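Local coordinates for hypothetical protein PAE2307 (Pyrobaculum aerophilum, PDB 1WVQ) that is probably an adenosine-specific kinase, a hexameric archaeal protein that carries a stable phosphohistidine, at residues V43-A55 against E64-C78. Residues are numbered along the deposited sequence; the frame is centred on the assembly and turned at random.
Sequences VPGVKFGIAFCEA and EANDEELRNLAIDLC
E64 and I50 form an antiparallel hydrogen-bonded pair: I50 N gives to E64 O (2.9 Å), nearly along the C=O axis, and E64 N returns a bond to I50 O in its carbonyl plane. CG2 of I50 lies beside E64 CB, while the E64 carboxylate leads away to R152 and R155 of a third subunit. A65 sets its CB 3.2 Å from F48 O and against one face of the R71 guanidinium, whose NE and NH2 hold the two E68 oxygens side-on while NH1 bonds to H63. N66, just past the strand, binds V46 and F48 with backbone and side chain. Its N gives to F48 O (3.2 Å), and ND2 to V46 O (2.8 Å), lying in the amide plane. OD1 accepts F48 N (2.8 Å), tilted from the carbonyl plane. With CG between the backbone N and the carbonyl carbon (chi1 69°), the amide turns back over CD1 and CE1 of F48, the two planes 39° apart. Replacing N66 by alanine is likely to leave V46 O and F48 N without these mates and remove the amide from the F48 ring. D67 caps the helix, OD1 accepting L70 N from above the carboxylate plane. L70 lays CB against G49 N and CD1 against K47 O. Glycine at G49 lets the axes of strand 47-53 and helix 68-78 come within 5.9 Å, since a CB would collide with L70 O and R71 N. Further on, A74 CB meets A51 CB (3.8 Å), and C78 reaches A51 with SG and C53 with CB. The strands form a beta hairpin at the edge of a five-stranded antiparallel sheet; helix 68-78 folds back across one face at 27° to strand 47-53, an alpha+beta layer with helix 31-40 on the other face, touching F48 and I50.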
ATOM      1  N   VAL A  43       0.442   2.059  17.745  1.00 10.94           N
ATOM      2  CA  VAL A  43       1.329   2.532  18.814  1.00 11.66           C
ATOM      3  C   VAL A  43       0.910   1.946  20.163  1.00 12.72           C
ATOM      4  O   VAL A  43      -0.247   2.061  20.556  1.00 12.95           O
ATOM      5  CB  VAL A  43       1.283   4.083  18.913  1.00 10.59           C
ATOM      6  CG1 VAL A  43       2.185   4.568  20.039  1.00 13.24           C
ATOM      7  CG2 VAL A  43       1.693   4.707  17.583  1.00 12.65           C
ATOM      8  N   PRO A  44       1.854   1.332  20.898  1.00 13.41           N
ATOM      9  CA  PRO A  44       1.523   0.740  22.200  1.00 15.11           C
ATOM     10  C   PRO A  44       0.770   1.613  23.205  1.00 16.64           C
ATOM     11  O   PRO A  44      -0.264   1.200  23.732  1.00 17.95           O
ATOM     12  CB  PRO A  44       2.885   0.304  22.739  1.00 14.70           C
ATOM     13  CG  PRO A  44       3.631  -0.053  21.509  1.00 15.42           C
ATOM     14  CD  PRO A  44       3.272   1.096  20.573  1.00 13.12           C
ATOM     15  N   GLY A  45       1.272   2.811  23.482  1.00 16.69           N
ATOM     16  CA  GLY A  45       0.601   3.639  24.471  1.00 16.93           C
ATOM     17  C   GLY A  45      -0.343   4.720  23.977  1.00 16.44           C
ATOM     18  O   GLY A  45      -0.658   5.651  24.720  1.00 16.02           O
ATOM     19  N   VAL A  46      -0.817   4.603  22.745  1.00 14.38           N
ATOM     20  CA  VAL A  46      -1.706   5.622  22.206  1.00 13.73           C
ATOM     21  C   VAL A  46      -3.003   5.777  22.996  1.00 12.31           C
ATOM     22  O   VAL A  46      -3.602   4.796  23.436  1.00 13.36           O
ATOM     23  CB  VAL A  46      -2.061   5.333  20.710  1.00 12.78           C
ATOM     24  CG1 VAL A  46      -2.863   4.032  20.588  1.00 12.33           C
ATOM     25  CG2 VAL A  46      -2.847   6.513  20.122  1.00 12.73           C
ATOM     26  N   LYS A  47      -3.402   7.027  23.210  1.00 11.72           N
ATOM     27  CA  LYS A  47      -4.656   7.333  23.883  1.00 12.34           C
ATOM     28  C   LYS A  47      -5.474   7.989  22.784  1.00 11.71           C
ATOM     29  O   LYS A  47      -4.964   8.824  22.039  1.00 12.00           O
ATOM     30  CB  LYS A  47      -4.444   8.292  25.052  1.00 13.05           C
ATOM     31  CG  LYS A  47      -3.642   7.685  26.196  1.00 16.81           C
ATOM     32  CD  LYS A  47      -4.290   6.406  26.710  1.00 20.48           C
ATOM     33  CE  LYS A  47      -3.492   5.798  27.866  1.00 22.62           C
ATOM     34  NZ  LYS A  47      -3.957   4.430  28.220  1.00 24.46           N
ATOM     35  N   PHE A  48      -6.742   7.623  22.666  1.00 11.88           N
ATOM     36  CA  PHE A  48      -7.531   8.178  21.577  1.00 11.63           C
ATOM     37  C   PHE A  48      -9.031   8.134  21.796  1.00 12.33           C
ATOM     38  O   PHE A  48      -9.537   7.474  22.704  1.00 12.93           O
ATOM     39  CB  PHE A  48      -7.234   7.387  20.304  1.00 12.68           C
ATOM     40  CG  PHE A  48      -7.584   5.933  20.424  1.00 16.25           C
ATOM     41  CD1 PHE A  48      -6.717   5.044  21.057  1.00 17.69           C
ATOM     42  CD2 PHE A  48      -8.829   5.471  20.005  1.00 18.30           C
ATOM     43  CE1 PHE A  48      -7.086   3.717  21.279  1.00 19.99           C
ATOM     44  CE2 PHE A  48      -9.213   4.145  20.222  1.00 21.80           C
ATOM     45  CZ  PHE A  48      -8.337   3.266  20.863  1.00 22.01           C
ATOM     46  N   GLY A  49      -9.722   8.844  20.913  1.00 11.27           N
ATOM     47  CA  GLY A  49     -11.167   8.881  20.900  1.00 11.87           C
ATOM     48  C   GLY A  49     -11.506   8.916  19.423  1.00 11.87           C
ATOM     49  O   GLY A  49     -10.902   9.681  18.675  1.00 11.90           O
ATOM     50  N   ILE A  50     -12.428   8.066  18.986  1.00 10.68           N
ATOM     51  CA  ILE A  50     -12.823   8.056  17.581  1.00 11.56           C
ATOM     52  C   ILE A  50     -14.343   8.052  17.491  1.00 10.70           C
ATOM     53  O   ILE A  50     -15.017   7.314  18.208  1.00 11.80           O
ATOM     54  CB  ILE A  50     -12.205   6.830  16.808  1.00 13.44           C
ATOM     55  CG1 ILE A  50     -12.663   6.835  15.340  1.00 15.01           C
ATOM     56  CG2 ILE A  50     -12.536   5.531  17.516  1.00 16.40           C
ATOM     57  CD1 ILE A  50     -13.976   6.111  15.062  1.00 15.84           C
ATOM     58  N   ALA A  51     -14.875   8.918  16.636  1.00 10.45           N
ATOM     59  CA  ALA A  51     -16.317   9.012  16.439  1.00 10.18           C
ATOM     60  C   ALA A  51     -16.607   9.020  14.943  1.00 10.03           C
ATOM     61  O   ALA A  51     -15.855   9.600  14.160  1.00 10.82           O
ATOM     62  CB  ALA A  51     -16.858  10.275  17.101  1.00 10.89           C
ATOM     63  N   PHE A  52     -17.700   8.371  14.554  1.00 10.68           N
ATOM     64  CA  PHE A  52     -18.093   8.263  13.150  1.00 11.20           C
ATOM     65  C   PHE A  52     -19.576   8.570  12.968  1.00 11.04           C
ATOM     66  O   PHE A  52     -20.414   8.055  13.702  1.00 11.05           O
ATOM     67  CB  PHE A  52     -17.788   6.847  12.652  1.00 11.87           C
ATOM     68  CG  PHE A  52     -18.377   6.523  11.303  1.00 10.70           C
ATOM     69  CD1 PHE A  52     -17.917   7.151  10.155  1.00 12.51           C
ATOM     70  CD2 PHE A  52     -19.364   5.551  11.185  1.00 12.66           C
ATOM     71  CE1 PHE A  52     -18.431   6.814   8.902  1.00 11.41           C
ATOM     72  CE2 PHE A  52     -19.888   5.204   9.938  1.00 11.96           C
ATOM     73  CZ  PHE A  52     -19.420   5.833   8.794  1.00 11.98           C
ATOM     74  N   CYS A  53     -19.891   9.406  11.983  1.00 11.16           N
ATOM     75  CA  CYS A  53     -21.276   9.774  11.710  1.00 10.54           C
ATOM     76  C   CYS A  53     -21.970   8.796  10.766  1.00 11.06           C
ATOM     77  O   CYS A  53     -21.823   8.889   9.550  1.00 11.15           O
ATOM     78  CB  CYS A  53     -21.345  11.179  11.105  1.00 11.65           C
ATOM     79  SG  CYS A  53     -20.894  12.497  12.247  1.00 15.00           S
ATOM     80  N   GLU A  54     -22.715   7.853  11.334  1.00 11.24           N
ATOM     81  CA  GLU A  54     -23.470   6.892  10.538  1.00 11.46           C
ATOM     82  C   GLU A  54     -24.487   7.754   9.790  1.00 11.56           C
ATOM     83  O   GLU A  54     -25.238   8.502  10.409  1.00 11.61           O
ATOM     84  CB  GLU A  54     -24.164   5.894  11.469  1.00 11.65           C
ATOM     85  CG  GLU A  54     -25.158   4.980  10.788  1.00 12.90           C
ATOM     86  CD  GLU A  54     -25.814   4.018  11.761  1.00 12.28           C
ATOM     87  OE1 GLU A  54     -26.057   4.412  12.920  1.00 12.96           O
ATOM     88  OE2 GLU A  54     -26.102   2.872  11.360  1.00 13.82           O
ATOM     89  N   ALA A  55     -24.510   7.649   8.463  1.00 11.63           N
ATOM     90  CA  ALA A  55     -25.388   8.493   7.656  1.00 11.47           C
ATOM     91  C   ALA A  55     -26.761   7.952   7.281  1.00 11.29           C
ATOM     92  O   ALA A  55     -27.540   8.657   6.636  1.00 12.43           O
ATOM     93  CB  ALA A  55     -24.652   8.938   6.398  1.00 12.55           C
ATOM     94  N   GLU A  64     -15.622   4.783  19.843  1.00 10.08           N
ATOM     95  CA  GLU A  64     -14.753   3.873  20.594  1.00 11.24           C
ATOM     96  C   GLU A  64     -13.643   4.761  21.157  1.00 11.51           C
ATOM     97  O   GLU A  64     -13.310   5.787  20.563  1.00 12.19           O
ATOM     98  CB  GLU A  64     -14.123   2.815  19.685  1.00 10.80           C
ATOM     99  CG  GLU A  64     -15.088   1.814  19.056  1.00 12.26           C
ATOM    100  CD  GLU A  64     -15.767   0.906  20.071  1.00 12.81           C
ATOM    101  OE1 GLU A  64     -15.246   0.761  21.196  1.00 13.85           O
ATOM    102  OE2 GLU A  64     -16.820   0.319  19.730  1.00 13.25           O
ATOM    103  N   ALA A  65     -13.060   4.375  22.288  1.00 12.29           N
ATOM    104  CA  ALA A  65     -12.004   5.182  22.888  1.00 13.78           C
ATOM    105  C   ALA A  65     -11.411   4.525  24.123  1.00 14.91           C
ATOM    106  O   ALA A  65     -12.052   3.692  24.759  1.00 16.35           O
ATOM    107  CB  ALA A  65     -12.557   6.559  23.264  1.00 13.80           C
ATOM    108  N   ASN A  66     -10.179   4.895  24.456  1.00 15.28           N
ATOM    109  CA  ASN A  66      -9.531   4.361  25.650  1.00 15.50           C
ATOM    110  C   ASN A  66      -9.181   5.532  26.561  1.00 16.94           C
ATOM    111  O   ASN A  66      -8.405   5.403  27.508  1.00 17.18           O
ATOM    112  CB  ASN A  66      -8.284   3.535  25.289  1.00 14.75           C
ATOM    113  CG  ASN A  66      -7.143   4.374  24.740  1.00 14.29           C
ATOM    114  OD1 ASN A  66      -7.284   5.572  24.488  1.00 14.81           O
ATOM    115  ND2 ASN A  66      -5.994   3.734  24.548  1.00 14.68           N
ATOM    116  N   ASP A  67      -9.790   6.676  26.264  1.00 16.67           N
ATOM    117  CA  ASP A  67      -9.606   7.910  27.018  1.00 17.64           C
ATOM    118  C   ASP A  67     -10.920   8.681  26.885  1.00 17.74           C
ATOM    119  O   ASP A  67     -11.309   9.084  25.783  1.00 16.98           O
ATOM    120  CB  ASP A  67      -8.450   8.719  26.431  1.00 19.15           C
ATOM    121  CG  ASP A  67      -8.206  10.017  27.171  1.00 20.56           C
ATOM    122  OD1 ASP A  67      -9.150  10.821  27.327  1.00 18.87           O
ATOM    123  OD2 ASP A  67      -7.051  10.242  27.597  1.00 25.90           O
ATOM    124  N   GLU A  68     -11.611   8.879  28.003  1.00 17.04           N
ATOM    125  CA  GLU A  68     -12.897   9.563  27.970  1.00 16.92           C
ATOM    126  C   GLU A  68     -12.862  11.012  27.507  1.00 16.96           C
ATOM    127  O   GLU A  68     -13.817  11.493  26.891  1.00 16.49           O
ATOM    128  CB  GLU A  68     -13.575   9.469  29.334  1.00 17.95           C
ATOM    129  CG  GLU A  68     -13.930   8.046  29.720  1.00 21.14           C
ATOM    130  CD  GLU A  68     -14.724   7.318  28.637  1.00 21.35           C
ATOM    131  OE1 GLU A  68     -15.761   7.852  28.185  1.00 23.64           O
ATOM    132  OE2 GLU A  68     -14.311   6.208  28.237  1.00 23.76           O
ATOM    133  N   GLU A  69     -11.779  11.715  27.807  1.00 17.83           N
ATOM    134  CA  GLU A  69     -11.662  13.103  27.387  1.00 17.10           C
ATOM    135  C   GLU A  69     -11.650  13.141  25.858  1.00 15.81           C
ATOM    136  O   GLU A  69     -12.381  13.909  25.234  1.00 15.09           O
ATOM    137  CB  GLU A  69     -10.366  13.712  27.929  1.00 20.11           C
ATOM    138  CG  GLU A  69     -10.060  15.111  27.410  1.00 24.24           C
ATOM    139  CD  GLU A  69      -8.615  15.505  27.661  1.00 28.06           C
ATOM    140  OE1 GLU A  69      -7.713  14.870  27.061  1.00 29.28           O
ATOM    141  OE2 GLU A  69      -8.381  16.442  28.457  1.00 29.61           O
ATOM    142  N   LEU A  70     -10.816  12.295  25.267  1.00 14.61           N
ATOM    143  CA  LEU A  70     -10.703  12.244  23.818  1.00 13.85           C
ATOM    144  C   LEU A  70     -11.973  11.713  23.153  1.00 13.65           C
ATOM    145  O   LEU A  70     -12.325  12.135  22.047  1.00 13.75           O
ATOM    146  CB  LEU A  70      -9.485  11.407  23.431  1.00 13.50           C
ATOM    147  CG  LEU A  70      -8.179  11.925  24.055  1.00 13.40           C
ATOM    148  CD1 LEU A  70      -7.012  11.054  23.599  1.00 13.84           C
ATOM    149  CD2 LEU A  70      -7.950  13.380  23.663  1.00 14.15           C
ATOM    150  N   ARG A  71     -12.662  10.795  23.823  1.00 13.46           N
ATOM    151  CA  ARG A  71     -13.899  10.247  23.276  1.00 12.91           C
ATOM    152  C   ARG A  71     -14.904  11.382  23.118  1.00 13.76           C
ATOM    153  O   ARG A  71     -15.516  11.539  22.062  1.00 13.06           O
ATOM    154  CB  ARG A  71     -14.492   9.176  24.208  1.00 13.57           C
ATOM    155  CG  ARG A  71     -15.814   8.573  23.709  1.00 14.16           C
ATOM    156  CD  ARG A  71     -16.642   7.958  24.841  1.00 15.20           C
ATOM    157  NE  ARG A  71     -15.989   6.818  25.473  1.00 15.37           N
ATOM    158  CZ  ARG A  71     -15.901   5.601  24.942  1.00 16.00           C
ATOM    159  NH1 ARG A  71     -16.432   5.341  23.754  1.00 15.04           N
ATOM    160  NH2 ARG A  71     -15.269   4.638  25.600  1.00 17.83           N
ATOM    161  N   ASN A  72     -15.063  12.185  24.165  1.00 14.12           N
ATOM    162  CA  ASN A  72     -16.021  13.282  24.126  1.00 14.41           C
ATOM    163  C   ASN A  72     -15.663  14.388  23.145  1.00 13.92           C
ATOM    164  O   ASN A  72     -16.549  15.011  22.563  1.00 14.17           O
ATOM    165  CB  ASN A  72     -16.234  13.845  25.528  1.00 17.49           C
ATOM    166  CG  ASN A  72     -16.920  12.851  26.438  1.00 19.20           C
ATOM    167  OD1 ASN A  72     -17.860  12.172  26.021  1.00 22.77           O
ATOM    168  ND2 ASN A  72     -16.461  12.759  27.682  1.00 22.90           N
ATOM    169  N   LEU A  73     -14.371  14.624  22.954  1.00 13.60           N
ATOM    170  CA  LEU A  73     -13.932  15.637  22.007  1.00 13.66           C
ATOM    171  C   LEU A  73     -14.321  15.169  20.608  1.00 12.81           C
ATOM    172  O   LEU A  73     -14.821  15.947  19.800  1.00 12.75           O
ATOM    173  CB  LEU A  73     -12.415  15.834  22.101  1.00 14.46           C
ATOM    174  CG  LEU A  73     -11.958  16.808  23.193  1.00 15.99           C
ATOM    175  CD1 LEU A  73     -10.472  16.667  23.424  1.00 17.38           C
ATOM    176  CD2 LEU A  73     -12.309  18.232  22.779  1.00 18.28           C
ATOM    177  N   ALA A  74     -14.110  13.886  20.331  1.00 12.69           N
ATOM    178  CA  ALA A  74     -14.449  13.332  19.022  1.00 11.95           C
ATOM    179  C   ALA A  74     -15.959  13.352  18.774  1.00 12.23           C
ATOM    180  O   ALA A  74     -16.414  13.747  17.701  1.00 11.38           O
ATOM    181  CB  ALA A  74     -13.915  11.905  18.903  1.00 11.72           C
ATOM    182  N   ILE A  75     -16.731  12.919  19.767  1.00 11.48           N
ATOM    183  CA  ILE A  75     -18.182  12.906  19.648  1.00 12.40           C
ATOM    184  C   ILE A  75     -18.722  14.318  19.447  1.00 12.24           C
ATOM    185  O   ILE A  75     -19.554  14.558  18.566  1.00 13.07           O
ATOM    186  CB  ILE A  75     -18.842  12.317  20.908  1.00 11.54           C
ATOM    187  CG1 ILE A  75     -18.499  10.831  21.034  1.00 12.72           C
ATOM    188  CG2 ILE A  75     -20.356  12.509  20.835  1.00 13.35           C
ATOM    189  CD1 ILE A  75     -18.997  10.191  22.326  1.00 13.33           C
ATOM    190  N   ASP A  76     -18.255  15.255  20.266  1.00 12.91           N
ATOM    191  CA  ASP A  76     -18.737  16.623  20.149  1.00 14.18           C
ATOM    192  C   ASP A  76     -18.458  17.240  18.786  1.00 13.96           C
ATOM    193  O   ASP A  76     -19.311  17.933  18.239  1.00 15.49           O
ATOM    194  CB  ASP A  76     -18.151  17.503  21.260  1.00 16.36           C
ATOM    195  CG  ASP A  76     -18.682  17.127  22.637  1.00 21.14           C
ATOM    196  OD1 ASP A  76     -19.745  16.471  22.699  1.00 22.71           O
ATOM    197  OD2 ASP A  76     -18.045  17.491  23.656  1.00 23.31           O
ATOM    198  N   LEU A  77     -17.282  16.984  18.222  1.00 12.80           N
ATOM    199  CA  LEU A  77     -16.982  17.551  16.919  1.00 12.28           C
ATOM    200  C   LEU A  77     -17.883  16.936  15.847  1.00 11.94           C
ATOM    201  O   LEU A  77     -18.302  17.623  14.915  1.00 12.12           O
ATOM    202  CB  LEU A  77     -15.506  17.350  16.553  1.00 12.52           C
ATOM    203  CG  LEU A  77     -15.069  18.103  15.286  1.00 12.17           C
ATOM    204  CD1 LEU A  77     -15.330  19.596  15.461  1.00 13.64           C
ATOM    205  CD2 LEU A  77     -13.594  17.855  15.012  1.00 12.47           C
ATOM    206  N   CYS A  78     -18.174  15.642  15.973  1.00 11.17           N
ATOM    207  CA  CYS A  78     -19.051  14.978  15.010  1.00 12.15           C
ATOM    208  C   CYS A  78     -20.444  15.597  15.068  1.00 12.55           C
ATOM    209  O   CYS A  78     -21.086  15.797  14.038  1.00 12.49           O
ATOM    210  CB  CYS A  78     -19.146  13.474  15.297  1.00 10.82           C
ATOM    211  SG  CYS A  78     -17.815  12.494  14.552  1.00 12.13           S
TER